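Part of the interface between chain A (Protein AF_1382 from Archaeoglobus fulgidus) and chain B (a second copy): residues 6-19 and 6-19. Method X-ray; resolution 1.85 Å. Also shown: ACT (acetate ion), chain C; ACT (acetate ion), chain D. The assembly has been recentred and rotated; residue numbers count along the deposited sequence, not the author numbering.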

# COMPACT_ATOMS: atom_id res chain seq x y z
N ILE A 6 5.98 5.11 -4.71
CA ILE A 6 4.62 4.85 -4.25
C ILE A 6 3.92 3.86 -5.18
O ILE A 6 3.29 2.91 -4.72
CB ILE A 6 3.80 6.15 -4.17
CG1 ILE A 6 4.36 7.04 -3.06
CG2 ILE A 6 2.35 5.84 -3.89
CD1 ILE A 6 4.49 6.33 -1.73
N LYS A 7 4.04 4.08 -6.48
CA LYS A 7 3.45 3.17 -7.46
C LYS A 7 4.03 1.76 -7.32
O LYS A 7 3.38 0.78 -7.65
CB LYS A 7 3.65 3.67 -8.89
CG LYS A 7 2.89 4.95 -9.21
CD LYS A 7 2.74 5.13 -10.71
CE LYS A 7 1.95 3.98 -11.33
NZ LYS A 7 1.51 4.29 -12.72
N LEU A 8 5.25 1.67 -6.81
CA LEU A 8 5.89 0.37 -6.63
C LEU A 8 5.05 -0.52 -5.69
O LEU A 8 4.87 -1.71 -5.94
CB LEU A 8 7.31 0.57 -6.09
CG LEU A 8 8.19 -0.62 -5.71
CD1 LEU A 8 8.24 -1.66 -6.82
CD2 LEU A 8 9.59 -0.11 -5.40
N LEU A 9 4.52 0.07 -4.62
CA LEU A 9 3.78 -0.71 -3.64
C LEU A 9 2.26 -0.52 -3.70
O LEU A 9 1.51 -1.43 -3.32
CB LEU A 9 4.27 -0.38 -2.23
CG LEU A 9 5.58 -1.06 -1.84
CD1 LEU A 9 6.09 -0.50 -0.53
CD2 LEU A 9 5.39 -2.57 -1.77
N PHE A 10 1.80 0.65 -4.14
CA PHE A 10 0.39 0.99 -4.06
C PHE A 10 -0.33 1.10 -5.41
O PHE A 10 0.27 1.43 -6.43
CB PHE A 10 0.22 2.32 -3.33
CG PHE A 10 0.59 2.26 -1.87
CD1 PHE A 10 -0.31 1.80 -0.93
CD2 PHE A 10 1.84 2.68 -1.45
CE1 PHE A 10 0.03 1.75 0.41
CE2 PHE A 10 2.18 2.64 -0.11
CZ PHE A 10 1.28 2.17 0.82
N LYS A 11 -1.64 0.85 -5.37
CA LYS A 11 -2.54 1.25 -6.44
C LYS A 11 -2.75 2.76 -6.33
O LYS A 11 -3.48 3.24 -5.46
CB LYS A 11 -3.86 0.48 -6.34
CG LYS A 11 -3.70 -1.07 -6.43
CD LYS A 11 -3.48 -1.56 -7.86
CE LYS A 11 -3.00 -3.03 -7.91
NZ LYS A 11 -3.94 -3.97 -7.24
N GLU A 12 -2.08 3.50 -7.22
CA GLU A 12 -1.97 4.95 -7.15
C GLU A 12 -3.33 5.66 -7.12
O GLU A 12 -3.52 6.60 -6.35
CB GLU A 12 -1.15 5.46 -8.34
CG GLU A 12 -1.33 6.93 -8.67
CD GLU A 12 -0.43 7.83 -7.84
OE1 GLU A 12 0.58 7.33 -7.30
OE2 GLU A 12 -0.73 9.04 -7.74
N LYS A 13 -4.26 5.20 -7.95
CA LYS A 13 -5.56 5.86 -8.04
C LYS A 13 -6.37 5.67 -6.77
O LYS A 13 -6.92 6.63 -6.22
CB LYS A 13 -6.34 5.39 -9.27
CG LYS A 13 -5.74 5.88 -10.59
CD LYS A 13 -5.51 7.39 -10.55
CE LYS A 13 -4.92 7.92 -11.85
NZ LYS A 13 -3.53 7.45 -12.07
N ALA A 14 -6.42 4.44 -6.27
CA ALA A 14 -7.16 4.15 -5.04
C ALA A 14 -6.52 4.85 -3.84
O ALA A 14 -7.22 5.37 -2.95
CB ALA A 14 -7.24 2.64 -4.78
N LEU A 15 -5.20 4.88 -3.83
CA LEU A 15 -4.46 5.55 -2.76
C LEU A 15 -4.81 7.03 -2.70
O LEU A 15 -5.08 7.58 -1.63
CB LEU A 15 -2.95 5.43 -2.97
CG LEU A 15 -2.12 6.31 -2.03
CD1 LEU A 15 -2.26 5.83 -0.61
CD2 LEU A 15 -0.65 6.32 -2.46
N GLU A 16 -4.78 7.70 -3.84
CA GLU A 16 -5.02 9.13 -3.83
C GLU A 16 -6.47 9.45 -3.44
O GLU A 16 -6.73 10.47 -2.81
CB GLU A 16 -4.57 9.82 -5.12
CG GLU A 16 -5.35 9.47 -6.36
CD GLU A 16 -4.74 10.09 -7.62
OE1 GLU A 16 -3.55 10.49 -7.57
OE2 GLU A 16 -5.43 10.17 -8.66
N ILE A 17 -7.40 8.58 -3.79
CA ILE A 17 -8.79 8.74 -3.34
C ILE A 17 -8.90 8.63 -1.81
O ILE A 17 -9.51 9.47 -1.14
CB ILE A 17 -9.72 7.76 -4.08
CG1 ILE A 17 -9.80 8.16 -5.56
CG2 ILE A 17 -11.11 7.73 -3.44
CD1 ILE A 17 -10.39 7.05 -6.50
N LEU A 18 -8.31 7.59 -1.25
CA LEU A 18 -8.32 7.41 0.20
C LEU A 18 -7.67 8.59 0.93
O LEU A 18 -8.22 9.08 1.93
CB LEU A 18 -7.57 6.11 0.57
CG LEU A 18 -7.53 5.83 2.07
CD1 LEU A 18 -8.93 5.65 2.59
CD2 LEU A 18 -6.66 4.58 2.36
N MET A 19 -6.51 9.04 0.47
CA MET A 19 -5.79 10.08 1.19
C MET A 19 -6.51 11.42 1.01
O MET A 19 -6.48 12.27 1.89
CB MET A 19 -4.32 10.16 0.76
CG MET A 19 -3.49 8.86 1.13
SD MET A 19 -3.79 8.24 2.79
CE MET A 19 -2.94 9.49 3.75
N ILE B 6 -6.80 -6.15 0.07
CA ILE B 6 -5.39 -5.82 -0.09
C ILE B 6 -5.11 -5.36 -1.52
O ILE B 6 -4.43 -4.35 -1.72
CB ILE B 6 -4.50 -7.03 0.25
CG1 ILE B 6 -4.60 -7.34 1.74
CG2 ILE B 6 -3.06 -6.73 -0.12
CD1 ILE B 6 -4.34 -6.13 2.62
N LYS B 7 -5.63 -6.09 -2.49
CA LYS B 7 -5.46 -5.71 -3.90
C LYS B 7 -6.06 -4.33 -4.17
O LYS B 7 -5.63 -3.63 -5.07
CB LYS B 7 -6.09 -6.74 -4.83
CG LYS B 7 -5.38 -8.09 -4.83
CD LYS B 7 -5.71 -8.89 -6.08
CE LYS B 7 -5.26 -8.15 -7.34
NZ LYS B 7 -5.28 -9.04 -8.54
N LEU B 8 -7.05 -3.95 -3.37
CA LEU B 8 -7.69 -2.64 -3.55
C LEU B 8 -6.66 -1.51 -3.39
O LEU B 8 -6.66 -0.55 -4.16
CB LEU B 8 -8.84 -2.50 -2.54
CG LEU B 8 -9.64 -1.20 -2.42
CD1 LEU B 8 -10.12 -0.71 -3.77
CD2 LEU B 8 -10.81 -1.43 -1.49
N LEU B 9 -5.77 -1.64 -2.42
CA LEU B 9 -4.80 -0.59 -2.14
C LEU B 9 -3.38 -0.89 -2.62
O LEU B 9 -2.62 0.03 -2.92
CB LEU B 9 -4.78 -0.27 -0.65
CG LEU B 9 -5.93 0.61 -0.17
CD1 LEU B 9 -5.95 0.68 1.34
CD2 LEU B 9 -5.84 2.00 -0.80
N PHE B 10 -3.01 -2.16 -2.66
CA PHE B 10 -1.62 -2.55 -2.92
C PHE B 10 -1.38 -3.26 -4.25
O PHE B 10 -2.26 -3.93 -4.79
CB PHE B 10 -1.12 -3.46 -1.80
CG PHE B 10 -1.00 -2.78 -0.46
CD1 PHE B 10 0.12 -2.04 -0.15
CD2 PHE B 10 -2.01 -2.90 0.48
CE1 PHE B 10 0.24 -1.42 1.08
CE2 PHE B 10 -1.90 -2.28 1.71
CZ PHE B 10 -0.78 -1.54 2.01
N LYS B 11 -0.16 -3.12 -4.75
CA LYS B 11 0.37 -3.98 -5.79
C LYS B 11 0.71 -5.32 -5.14
O LYS B 11 1.72 -5.45 -4.44
CB LYS B 11 1.59 -3.34 -6.45
CG LYS B 11 1.30 -1.95 -7.12
CD LYS B 11 0.59 -2.09 -8.46
CE LYS B 11 0.01 -0.74 -8.96
NZ LYS B 11 1.05 0.32 -9.08
N GLU B 12 -0.15 -6.31 -5.37
CA GLU B 12 -0.13 -7.60 -4.68
C GLU B 12 1.21 -8.32 -4.80
O GLU B 12 1.72 -8.87 -3.82
CB GLU B 12 -1.25 -8.49 -5.20
CG GLU B 12 -1.08 -9.97 -4.93
CD GLU B 12 -1.59 -10.38 -3.56
OE1 GLU B 12 -2.40 -9.63 -2.98
OE2 GLU B 12 -1.18 -11.46 -3.07
N LYS B 13 1.79 -8.32 -6.00
CA LYS B 13 3.03 -9.05 -6.23
C LYS B 13 4.20 -8.41 -5.49
O LYS B 13 4.97 -9.09 -4.81
CB LYS B 13 3.32 -9.19 -7.73
CG LYS B 13 2.36 -10.13 -8.44
CD LYS B 13 2.28 -11.47 -7.71
CE LYS B 13 1.33 -12.45 -8.40
NZ LYS B 13 -0.09 -12.01 -8.33
N ALA B 14 4.32 -7.09 -5.59
CA ALA B 14 5.39 -6.37 -4.91
C ALA B 14 5.24 -6.47 -3.40
O ALA B 14 6.23 -6.62 -2.65
CB ALA B 14 5.44 -4.90 -5.34
N LEU B 15 3.99 -6.40 -2.94
CA LEU B 15 3.70 -6.50 -1.51
C LEU B 15 4.16 -7.85 -0.96
O LEU B 15 4.81 -7.92 0.09
CB LEU B 15 2.20 -6.37 -1.24
CG LEU B 15 1.79 -6.72 0.19
CD1 LEU B 15 2.36 -5.71 1.15
CD2 LEU B 15 0.27 -6.80 0.31
N GLU B 16 3.80 -8.92 -1.65
CA GLU B 16 4.14 -10.24 -1.12
C GLU B 16 5.66 -10.48 -1.14
O GLU B 16 6.19 -11.16 -0.27
CB GLU B 16 3.35 -11.36 -1.79
CG GLU B 16 3.65 -11.62 -3.24
CD GLU B 16 2.70 -12.65 -3.85
OE1 GLU B 16 1.63 -12.91 -3.25
OE2 GLU B 16 3.02 -13.20 -4.93
N ILE B 17 6.36 -9.89 -2.10
CA ILE B 17 7.82 -9.96 -2.10
C ILE B 17 8.42 -9.23 -0.88
O ILE B 17 9.28 -9.76 -0.17
CB ILE B 17 8.38 -9.44 -3.45
CG1 ILE B 17 8.00 -10.42 -4.57
CG2 ILE B 17 9.90 -9.25 -3.37
CD1 ILE B 17 8.17 -9.85 -6.01
N LEU B 18 7.97 -8.01 -0.64
CA LEU B 18 8.44 -7.25 0.51
C LEU B 18 8.16 -7.97 1.83
O LEU B 18 9.04 -8.04 2.70
CB LEU B 18 7.77 -5.87 0.53
CG LEU B 18 8.19 -4.99 1.70
CD1 LEU B 18 9.68 -4.71 1.61
CD2 LEU B 18 7.38 -3.67 1.72
N MET B 19 6.95 -8.49 2.00
CA MET B 19 6.58 -9.08 3.28
C MET B 19 7.30 -10.43 3.45
O MET B 19 7.62 -10.83 4.55
CB MET B 19 5.06 -9.22 3.43
CG MET B 19 4.30 -7.83 3.48
SD MET B 19 5.09 -6.60 4.54
CE MET B 19 4.69 -7.27 6.15
C ACT C . -1.70 2.45 -10.26
O ACT C . -2.41 1.42 -10.23
OXT ACT C . -0.71 2.47 -9.50
CH3 ACT C . -2.01 3.61 -11.16
C ACT D . -1.58 -6.59 -8.26
O ACT D . -0.98 -5.69 -8.89
OXT ACT D . -2.26 -6.22 -7.28
CH3 ACT D . -1.50 -8.04 -8.65

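The strongest polar contacts centre on Lys11, whose backbone and side chain both donate to the partner chain. The amide Lys11(A) N lies 2.8 Å from Leu9(B) O with an N-H...O angle of 162°, and Lys11(B) N meets Leu9(A) O at the same 2.8 Å and 162°. The short distance and nearly straight angle identify both as good hydrogen bonds. Together they bridge the backbones around Phe10, where Phe10(A) CA and Phe10(B) CA come within 4.2 Å across the exact two-fold axis; this is a single bridge, not an extended sheet. The same carbonyls also accept a CA-H...O contact: Leu9(A) O is 3.3 Å from Phe10(B) CA, with an angle of only 125° at the hydrogen, which marks it as secondary to the amide bond.

The lysine amine reaches further along the partner backbone. Lys11(B) NZ donates to Lys7(A) O at 2.8 Å and to Phe10(A) O at 3.0 Å, and Lys11(A) NZ repeats the pattern on chain B. A third acceptor completes the set: Lys11(B) NZ lies 2.8 Å from OXT of the chain C acetate. That same OXT accepts from Glu12(A) N at 2.9 Å and 169°, so the ion joins a lysine of one chain to the first turn of the other chain's helix. The chain D acetate does the equivalent job with Lys11(A) and Glu12(B). These ions probably come from the crystallisation liquor. The chi angles of Lys11, m, m, t and p, describe a folded side chain, and the two aliphatic portions approach each other, with Lys11(A) CD 3.7 Å from Lys11(B) CE.

Next to the axis, the two Phe10 rings meet. Phe10(A) CE1 and Phe10(B) CE1 are 3.2 Å apart, a tight approach for two carbons. The centroids are 4.9 Å apart and the planes differ by 30°, so the rings are near parallel but slid apart and barely overlap.

Leucine packing extends the contact outward. Leu9 starts with its CA-to-CB bond pointing away from the partner, yet its end comes nearer: Leu9(A) CD2 is 4.3 Å from Ala14(B) CB, and Leu9(A) CD1 is 4.1 Å from Leu18(B) CD2. Ala14 and Leu18, one helical turn apart, both point toward the other stretch and so receive this leucine. Ala14(B) CB also sits 3.3 Å from Leu8(A) O, a close fit against the backbone. In total, 782 Å² is buried, both sides summed.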